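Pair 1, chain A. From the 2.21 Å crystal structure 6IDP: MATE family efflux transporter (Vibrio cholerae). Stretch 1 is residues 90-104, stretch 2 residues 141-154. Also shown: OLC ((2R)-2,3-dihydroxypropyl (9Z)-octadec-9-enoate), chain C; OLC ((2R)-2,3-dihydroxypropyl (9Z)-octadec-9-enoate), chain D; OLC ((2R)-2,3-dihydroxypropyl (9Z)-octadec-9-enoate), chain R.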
# COMPACT_ATOMS: atom_id res chain seq x y z
N LEU A 90 15.27 18.31 1.46
CA LEU A 90 14.02 17.74 0.98
C LEU A 90 13.39 16.87 2.06
O LEU A 90 12.17 16.84 2.20
CB LEU A 90 14.24 16.91 -0.29
CG LEU A 90 14.46 17.65 -1.60
CD1 LEU A 90 14.70 16.65 -2.72
CD2 LEU A 90 13.28 18.55 -1.92
N GLY A 91 14.23 16.16 2.80
CA GLY A 91 13.76 15.30 3.88
C GLY A 91 13.02 16.10 4.93
O GLY A 91 11.96 15.70 5.40
N GLY A 92 13.59 17.25 5.29
CA GLY A 92 12.94 18.17 6.20
C GLY A 92 11.66 18.74 5.63
O GLY A 92 10.66 18.87 6.33
N LEU A 93 11.68 19.07 4.34
CA LEU A 93 10.52 19.66 3.68
C LEU A 93 9.33 18.70 3.65
O LEU A 93 8.19 19.10 3.85
CB LEU A 93 10.87 20.10 2.25
CG LEU A 93 9.72 20.73 1.45
CD1 LEU A 93 9.26 22.03 2.09
CD2 LEU A 93 10.12 20.95 -0.00
N VAL A 94 9.62 17.42 3.40
CA VAL A 94 8.58 16.39 3.35
C VAL A 94 7.89 16.23 4.70
O VAL A 94 6.66 16.14 4.77
CB VAL A 94 9.17 15.04 2.91
CG1 VAL A 94 8.16 13.92 3.13
CG2 VAL A 94 9.59 15.10 1.45
N ILE A 95 8.68 16.20 5.77
CA ILE A 95 8.15 16.10 7.12
C ILE A 95 7.22 17.27 7.43
O ILE A 95 6.15 17.08 8.02
CB ILE A 95 9.29 16.06 8.17
CG1 ILE A 95 10.17 14.82 7.96
CG2 ILE A 95 8.73 16.05 9.57
CD1 ILE A 95 9.41 13.51 8.04
N VAL A 96 7.61 18.47 7.02
CA VAL A 96 6.82 19.67 7.25
C VAL A 96 5.54 19.66 6.41
O VAL A 96 4.45 19.95 6.92
CB VAL A 96 7.64 20.94 6.94
CG1 VAL A 96 6.75 22.17 6.89
CG2 VAL A 96 8.73 21.12 7.99
N ILE A 97 5.66 19.33 5.13
CA ILE A 97 4.52 19.22 4.22
C ILE A 97 3.50 18.21 4.72
O ILE A 97 2.30 18.49 4.78
CB ILE A 97 4.96 18.82 2.80
CG1 ILE A 97 5.71 19.96 2.12
CG2 ILE A 97 3.76 18.40 1.96
CD1 ILE A 97 4.91 21.24 2.02
N GLY A 98 3.98 17.02 5.09
CA GLY A 98 3.11 15.97 5.58
C GLY A 98 2.46 16.34 6.90
O GLY A 98 1.28 16.09 7.11
N GLY A 99 3.24 16.95 7.79
CA GLY A 99 2.75 17.34 9.10
C GLY A 99 1.59 18.31 9.02
O GLY A 99 0.55 18.10 9.64
N ILE A 100 1.77 19.37 8.24
CA ILE A 100 0.75 20.39 8.09
C ILE A 100 -0.41 19.88 7.25
O ILE A 100 -1.58 20.08 7.61
CB ILE A 100 1.33 21.66 7.45
CG1 ILE A 100 2.47 22.20 8.30
CG2 ILE A 100 0.24 22.71 7.27
CD1 ILE A 100 3.20 23.36 7.67
N GLY A 101 -0.09 19.23 6.14
CA GLY A 101 -1.09 18.72 5.22
C GLY A 101 -2.08 17.79 5.89
O GLY A 101 -3.29 18.01 5.81
N VAL A 102 -1.57 16.76 6.55
CA VAL A 102 -2.44 15.78 7.19
C VAL A 102 -3.24 16.42 8.33
O VAL A 102 -4.41 16.10 8.53
CB VAL A 102 -1.63 14.58 7.71
CG1 VAL A 102 -2.53 13.61 8.46
CG2 VAL A 102 -0.95 13.86 6.54
N ALA A 103 -2.61 17.34 9.06
CA ALA A 103 -3.29 18.07 10.13
C ALA A 103 -4.48 18.86 9.58
O ALA A 103 -5.57 18.84 10.16
CB ALA A 103 -2.33 18.99 10.85
N LEU A 104 -4.26 19.56 8.47
CA LEU A 104 -5.33 20.29 7.80
C LEU A 104 -6.43 19.34 7.34
O LEU A 104 -7.61 19.63 7.50
CB LEU A 104 -4.78 21.08 6.61
CG LEU A 104 -4.02 22.37 6.92
CD1 LEU A 104 -3.58 23.05 5.64
CD2 LEU A 104 -4.88 23.31 7.77
N ALA A 141 -4.28 8.68 13.07
CA ALA A 141 -4.01 8.72 11.64
C ALA A 141 -2.86 9.68 11.34
O ALA A 141 -2.01 9.40 10.50
CB ALA A 141 -5.26 9.12 10.87
N TRP A 142 -2.84 10.81 12.05
CA TRP A 142 -1.79 11.80 11.86
C TRP A 142 -0.45 11.25 12.33
O TRP A 142 0.57 11.39 11.64
CB TRP A 142 -2.11 13.10 12.60
CG TRP A 142 -1.11 14.19 12.35
CD1 TRP A 142 -1.17 15.15 11.37
CD2 TRP A 142 0.10 14.44 13.08
NE1 TRP A 142 -0.07 15.97 11.45
CE2 TRP A 142 0.72 15.56 12.49
CE3 TRP A 142 0.71 13.82 14.17
CZ2 TRP A 142 1.93 16.07 12.96
CZ3 TRP A 142 1.91 14.33 14.64
CH2 TRP A 142 2.51 15.45 14.03
N THR A 143 -0.45 10.64 13.50
CA THR A 143 0.76 10.06 14.08
C THR A 143 1.30 8.94 13.17
O THR A 143 2.51 8.83 12.98
CB THR A 143 0.49 9.51 15.49
OG1 THR A 143 -0.11 10.53 16.29
CG2 THR A 143 1.78 9.06 16.15
N GLY A 144 0.40 8.14 12.62
CA GLY A 144 0.78 7.07 11.71
C GLY A 144 1.35 7.59 10.40
O GLY A 144 2.32 7.03 9.87
N ALA A 145 0.76 8.66 9.88
CA ALA A 145 1.23 9.28 8.66
C ALA A 145 2.64 9.83 8.83
O ALA A 145 3.49 9.66 7.95
CB ALA A 145 0.28 10.39 8.23
N MET A 146 2.89 10.48 9.97
CA MET A 146 4.20 11.06 10.27
C MET A 146 5.28 10.00 10.40
O MET A 146 6.40 10.18 9.91
CB MET A 146 4.14 11.89 11.55
CG MET A 146 3.26 13.12 11.45
SD MET A 146 3.71 14.18 10.06
CE MET A 146 5.43 14.52 10.42
N LEU A 147 4.96 8.90 11.09
CA LEU A 147 5.89 7.78 11.20
C LEU A 147 6.20 7.23 9.82
O LEU A 147 7.34 6.90 9.51
CB LEU A 147 5.31 6.69 12.11
CG LEU A 147 6.19 5.47 12.38
CD1 LEU A 147 7.53 5.88 12.96
CD2 LEU A 147 5.49 4.49 13.32
N TYR A 148 5.17 7.15 8.97
CA TYR A 148 5.33 6.66 7.61
C TYR A 148 6.24 7.58 6.79
O TYR A 148 7.02 7.10 5.96
CB TYR A 148 3.97 6.51 6.93
CG TYR A 148 4.06 5.90 5.54
CD1 TYR A 148 4.17 4.52 5.38
CD2 TYR A 148 4.04 6.69 4.40
CE1 TYR A 148 4.26 3.96 4.12
CE2 TYR A 148 4.13 6.13 3.14
CZ TYR A 148 4.24 4.76 3.01
OH TYR A 148 4.32 4.20 1.75
N PHE A 149 6.12 8.88 7.01
CA PHE A 149 6.95 9.85 6.29
C PHE A 149 8.42 9.71 6.70
O PHE A 149 9.31 9.84 5.86
CB PHE A 149 6.46 11.28 6.53
CG PHE A 149 5.06 11.53 6.04
CD1 PHE A 149 4.59 10.90 4.90
CD2 PHE A 149 4.21 12.39 6.72
CE1 PHE A 149 3.30 11.14 4.44
CE2 PHE A 149 2.92 12.63 6.28
CZ PHE A 149 2.46 12.00 5.14
N TYR A 150 8.66 9.46 7.98
CA TYR A 150 10.01 9.16 8.45
C TYR A 150 10.54 7.89 7.80
O TYR A 150 11.70 7.82 7.41
CB TYR A 150 10.05 9.02 9.97
CG TYR A 150 10.15 10.32 10.73
CD1 TYR A 150 11.29 11.11 10.65
CD2 TYR A 150 9.11 10.76 11.54
CE1 TYR A 150 11.39 12.30 11.35
CE2 TYR A 150 9.20 11.94 12.25
CZ TYR A 150 10.34 12.71 12.15
OH TYR A 150 10.42 13.89 12.84
N TYR A 151 9.67 6.89 7.68
CA TYR A 151 10.02 5.63 7.03
C TYR A 151 10.41 5.87 5.57
O TYR A 151 11.31 5.22 5.05
CB TYR A 151 8.85 4.63 7.09
CG TYR A 151 8.61 4.02 8.45
CD1 TYR A 151 9.52 4.17 9.49
CD2 TYR A 151 7.46 3.27 8.69
CE1 TYR A 151 9.29 3.60 10.73
CE2 TYR A 151 7.22 2.70 9.93
CZ TYR A 151 8.14 2.87 10.94
OH TYR A 151 7.89 2.30 12.17
N SER A 152 9.71 6.80 4.93
CA SER A 152 9.95 7.11 3.53
C SER A 152 11.29 7.81 3.33
O SER A 152 11.96 7.61 2.32
CB SER A 152 8.82 7.97 2.97
OG SER A 152 7.58 7.28 3.04
N VAL A 153 11.67 8.64 4.30
CA VAL A 153 12.98 9.29 4.26
C VAL A 153 14.10 8.27 4.45
O VAL A 153 15.12 8.32 3.76
CB VAL A 153 13.08 10.42 5.32
CG1 VAL A 153 14.50 10.95 5.40
CG2 VAL A 153 12.10 11.54 4.99
N CYS A 154 13.91 7.33 5.38
CA CYS A 154 14.86 6.24 5.59
C CYS A 154 15.08 5.44 4.31
O CYS A 154 16.21 5.20 3.89
CB CYS A 154 14.38 5.28 6.68
SG CYS A 154 14.35 5.96 8.35
C18 OLC C . 3.74 2.30 10.67
C10 OLC C . 0.71 1.03 4.44
C9 OLC C . 1.35 0.50 3.38
C17 OLC C . 3.22 3.08 9.48
C11 OLC C . 0.62 2.53 4.61
C8 OLC C . 1.99 1.40 2.34
C16 OLC C . 1.95 3.81 9.87
C12 OLC C . 0.03 2.86 5.96
C15 OLC C . 1.03 3.93 8.68
C13 OLC C . 0.75 2.08 7.04
C14 OLC C . 0.35 2.60 8.41
C10 OLC D . 4.61 22.22 11.77
C9 OLC D . 5.82 22.79 11.61
C11 OLC D . 3.56 22.86 12.65
C8 OLC D . 6.16 24.09 12.31
C24 OLC D . 15.96 28.22 9.16
C12 OLC D . 2.58 21.80 13.09
C7 OLC D . 7.66 24.25 12.37
C13 OLC D . 1.99 21.11 11.87
C6 OLC D . 8.05 25.57 11.75
C14 OLC D . 1.13 19.95 12.32
C5 OLC D . 7.93 25.50 10.24
C4 OLC D . 9.13 24.76 9.67
C3 OLC D . 9.87 25.65 8.70
C2 OLC D . 10.98 26.39 9.42
C21 OLC D . 14.14 27.46 7.66
C1 OLC D . 12.23 26.40 8.56
C22 OLC D . 15.15 28.55 7.93
O19 OLC D . 12.43 25.51 7.75
O25 OLC D . 16.61 29.37 9.64
O23 OLC D . 16.01 28.67 6.82
O20 OLC D . 13.17 27.44 8.68
C18 OLC R . -2.29 16.78 14.89
C10 OLC R . -9.75 19.13 15.28
C9 OLC R . -10.53 20.14 15.73
C17 OLC R . -3.44 15.83 15.13
C11 OLC R . -9.96 17.71 15.76
C8 OLC R . -11.64 19.88 16.73
C16 OLC R . -4.67 16.31 14.38
C12 OLC R . -9.56 16.74 14.67
C7 OLC R . -12.38 21.18 17.01
C15 OLC R . -5.91 15.64 14.92
C13 OLC R . -8.37 15.91 15.13
C6 OLC R . -13.77 20.86 17.52
C14 OLC R . -7.13 16.35 14.38
C5 OLC R . -14.77 21.81 16.90

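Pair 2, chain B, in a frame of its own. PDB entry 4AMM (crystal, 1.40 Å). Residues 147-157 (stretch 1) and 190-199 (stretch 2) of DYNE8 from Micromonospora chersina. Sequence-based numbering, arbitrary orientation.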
# COMPACT_ATOMS: atom_id res chain seq x y z
N ALA B 147 1.14 -8.73 15.39
CA ALA B 147 1.20 -8.21 14.02
C ALA B 147 1.05 -6.72 13.97
O ALA B 147 1.75 -6.09 13.11
CB ALA B 147 0.14 -8.86 13.19
N GLN B 148 0.19 -6.12 14.77
CA GLN B 148 -0.06 -4.68 14.61
C GLN B 148 1.21 -3.87 14.86
O GLN B 148 1.56 -3.06 13.95
CB GLN B 148 -1.25 -4.22 15.45
CG GLN B 148 -2.59 -4.84 14.95
CD GLN B 148 -3.78 -4.11 15.47
OE1 GLN B 148 -3.75 -2.93 15.75
NE2 GLN B 148 -4.90 -4.85 15.67
N PRO B 149 1.92 -4.05 15.94
CA PRO B 149 3.18 -3.26 16.11
C PRO B 149 4.22 -3.66 15.10
O PRO B 149 5.01 -2.78 14.69
CB PRO B 149 3.58 -3.51 17.55
CG PRO B 149 2.82 -4.83 17.95
CD PRO B 149 1.56 -4.81 17.16
N ALA B 150 4.29 -4.92 14.69
CA ALA B 150 5.25 -5.32 13.65
C ALA B 150 5.00 -4.60 12.36
O ALA B 150 5.99 -4.06 11.76
CB ALA B 150 5.23 -6.79 13.43
N ILE B 151 3.76 -4.54 11.90
CA ILE B 151 3.46 -3.85 10.63
C ILE B 151 3.78 -2.37 10.79
O ILE B 151 4.35 -1.75 9.84
CB ILE B 151 2.00 -4.03 10.36
CG1 ILE B 151 1.81 -5.52 9.95
CG2 ILE B 151 1.51 -3.11 9.22
CD1 ILE B 151 0.29 -5.96 9.98
N ILE B 152 3.42 -1.71 11.89
CA ILE B 152 3.65 -0.27 12.07
C ILE B 152 5.15 -0.04 12.17
O ILE B 152 5.61 0.95 11.55
CB ILE B 152 2.85 0.23 13.29
CG1 ILE B 152 1.38 0.24 12.97
CG2 ILE B 152 3.40 1.57 13.73
CD1 ILE B 152 1.01 1.31 11.87
N ALA B 153 5.93 -0.91 12.78
CA ALA B 153 7.40 -0.69 12.80
C ALA B 153 7.93 -0.70 11.37
O ALA B 153 8.78 0.18 11.01
CB ALA B 153 8.07 -1.75 13.66
N ASP B 154 7.49 -1.59 10.51
CA ASP B 154 7.96 -1.62 9.10
C ASP B 154 7.48 -0.37 8.40
O ASP B 154 8.21 0.21 7.58
CB ASP B 154 7.55 -2.88 8.34
CG ASP B 154 8.33 -4.11 8.79
OD1 ASP B 154 9.51 -4.00 9.20
OD2 ASP B 154 7.74 -5.22 8.67
N SER B 155 6.23 0.06 8.59
CA SER B 155 5.74 1.33 7.97
C SER B 155 6.59 2.50 8.41
O SER B 155 6.85 3.44 7.59
CB SER B 155 4.26 1.54 8.23
OG SER B 155 3.57 0.45 7.58
N LEU B 156 6.94 2.56 9.68
CA LEU B 156 7.73 3.72 10.17
C LEU B 156 9.12 3.65 9.53
O LEU B 156 9.69 4.71 9.24
CB LEU B 156 7.86 3.64 11.71
CG LEU B 156 6.55 3.93 12.38
CD1 LEU B 156 6.67 3.55 13.89
CD2 LEU B 156 6.08 5.41 12.28
N ALA B 157 9.68 2.48 9.29
CA ALA B 157 10.96 2.34 8.55
C ALA B 157 10.75 2.82 7.14
O ALA B 157 11.62 3.56 6.59
CB ALA B 157 11.42 0.92 8.55
N ASP B 190 4.45 11.28 16.85
CA ASP B 190 5.76 10.84 16.54
C ASP B 190 5.89 9.33 16.41
O ASP B 190 4.95 8.54 16.82
CB ASP B 190 6.86 11.46 17.47
CG ASP B 190 6.94 10.79 18.85
OD1 ASP B 190 6.30 9.74 19.11
OD2 ASP B 190 7.73 11.30 19.71
N ALA B 191 6.99 8.86 15.86
CA ALA B 191 7.15 7.43 15.63
C ALA B 191 7.07 6.61 16.91
O ALA B 191 6.51 5.52 16.89
CB ALA B 191 8.49 7.13 14.87
N ASP B 192 7.69 7.05 18.02
CA ASP B 192 7.68 6.18 19.22
C ASP B 192 6.26 6.07 19.77
O ASP B 192 5.87 4.96 20.16
CB ASP B 192 8.57 6.77 20.31
CG ASP B 192 10.06 6.64 20.01
OD1 ASP B 192 10.53 5.82 19.16
OD2 ASP B 192 10.80 7.42 20.67
N ASP B 193 5.52 7.17 19.80
CA ASP B 193 4.12 7.16 20.29
C ASP B 193 3.26 6.30 19.36
O ASP B 193 2.37 5.58 19.84
CB ASP B 193 3.57 8.55 20.47
CG ASP B 193 4.24 9.30 21.62
OD1 ASP B 193 4.90 8.68 22.48
OD2 ASP B 193 3.95 10.51 21.63
N THR B 194 3.50 6.37 18.05
CA THR B 194 2.71 5.58 17.09
C THR B 194 2.93 4.10 17.29
O THR B 194 1.95 3.35 17.26
CB THR B 194 3.08 6.04 15.70
OG1 THR B 194 2.77 7.43 15.55
CG2 THR B 194 2.25 5.30 14.64
N LEU B 195 4.16 3.66 17.46
CA LEU B 195 4.42 2.26 17.73
C LEU B 195 3.83 1.86 19.06
O LEU B 195 3.24 0.75 19.11
CB LEU B 195 5.95 2.02 17.65
CG LEU B 195 6.33 0.61 17.92
CD1 LEU B 195 5.81 -0.37 16.84
CD2 LEU B 195 7.85 0.43 18.07
N ALA B 196 3.93 2.67 20.11
CA ALA B 196 3.36 2.35 21.36
C ALA B 196 1.83 2.21 21.24
O ALA B 196 1.23 1.27 21.81
CB ALA B 196 3.79 3.40 22.42
N LEU B 197 1.19 3.09 20.49
CA LEU B 197 -0.24 3.01 20.30
C LEU B 197 -0.60 1.75 19.51
O LEU B 197 -1.62 1.12 19.81
CB LEU B 197 -0.77 4.26 19.60
CG LEU B 197 -2.25 4.31 19.32
CD1 LEU B 197 -3.05 4.25 20.63
CD2 LEU B 197 -2.54 5.57 18.54
N ALA B 198 0.19 1.42 18.52
CA ALA B 198 -0.04 0.14 17.79
C ALA B 198 0.01 -1.08 18.70
O ALA B 198 -0.76 -1.97 18.52
CB ALA B 198 0.93 -0.01 16.62
N ARG B 199 0.93 -1.12 19.66
CA ARG B 199 1.04 -2.27 20.59
C ARG B 199 -0.26 -2.24 21.41
O ARG B 199 -0.84 -3.30 21.60
CB ARG B 199 2.23 -2.03 21.53
CG ARG B 199 3.54 -2.13 20.96
CD ARG B 199 4.66 -2.15 22.11
NE ARG B 199 5.95 -2.15 21.44
CZ ARG B 199 6.40 -3.18 20.73
NH1 ARG B 199 5.69 -4.32 20.67
NH2 ARG B 199 7.59 -3.08 20.11

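Both pairs consist of two helices packed side by side and running nearly antiparallel. The angle between their directions is 162° in pair 1 and 158° in pair 2. Over 14 central residues the backbones superpose with an RMSD of 0.6 Å. The axes approach to 9.6 Å in pair 1 and 8.1 Å in pair 2.

Large and small residues change places at two matched positions. A:Gly98 matches B:Ile152, and A:Phe149 matches B:Ala198. In pair 1 the bulk comes from the second helix: A:Phe149 CE2 lies 3.4 Å from A:Gly98 CA. A CB on A:Gly98 would clash with that ring atom. In pair 2 the bulk comes from the first helix, and B:Ile152 CG1 packs 3.7 Å from B:Ala198 CB. Similar space is filled from the second helix in pair 1 and from the first in pair 2.

A:Met146 and B:Leu195 match closely, with side-chain centres 0.6 Å apart. Both start sideways and bring their ends nearer the partner helix. A:Met146 SD sits 3.4 Å from A:Gly99 CA, and A:Met146 CE lies 3.7 Å from A:Ile95 CG2. B:Leu195 fits as a knob among B:Pro149, B:Ile152, B:Ala153 and B:Leu156. B:Leu195 CD1 reaches 3.3 Å from B:Pro149 O and 4.1 Å from B:Ala153 CB.

A:Ile95 matches B:Pro149. Each is covered by a long side chain from the second helix, at the matched pair A:Tyr150 and B:Arg199. A:Ile95 CD1 stands over the face of the A:Tyr150 ring, 4.0 Å from its centroid, a CH-pi contact. B:Pro149 CB lies over one face of the B:Arg199 guanidinium and is 3.7 Å from B:Arg199 CG. Thus a flat group covers an aliphatic one in both pairs. The first helix of pair 2 is kinked at B:Pro149, whose N makes no hydrogen bond to the turn before; a proline N has no hydrogen to give.

At the other end, A:Trp142 matches B:Ala191, and A:Val102 matches B:Leu156. A:Trp142 NE1 donates a nearly straight hydrogen bond to A:Gly99 O at 2.9 Å. A:Val102 CG1 packs 3.6 Å from A:Trp142 CD1. In pair 2 the small residue is met by a longer one: B:Leu156 CD2 lies 3.9 Å from B:Ala191 CB. No hydrogen bond crosses between the helices of pair 2.

In pair 1, C18 of the chain R lipid covers one face of the A:Trp142 ring, 3.8 Å from A:Trp142 CD2. B:Asp190, right before the second helix of pair 2, caps it: B:Asp190 OD1 accepts from B:Asp193 N at 2.8 Å.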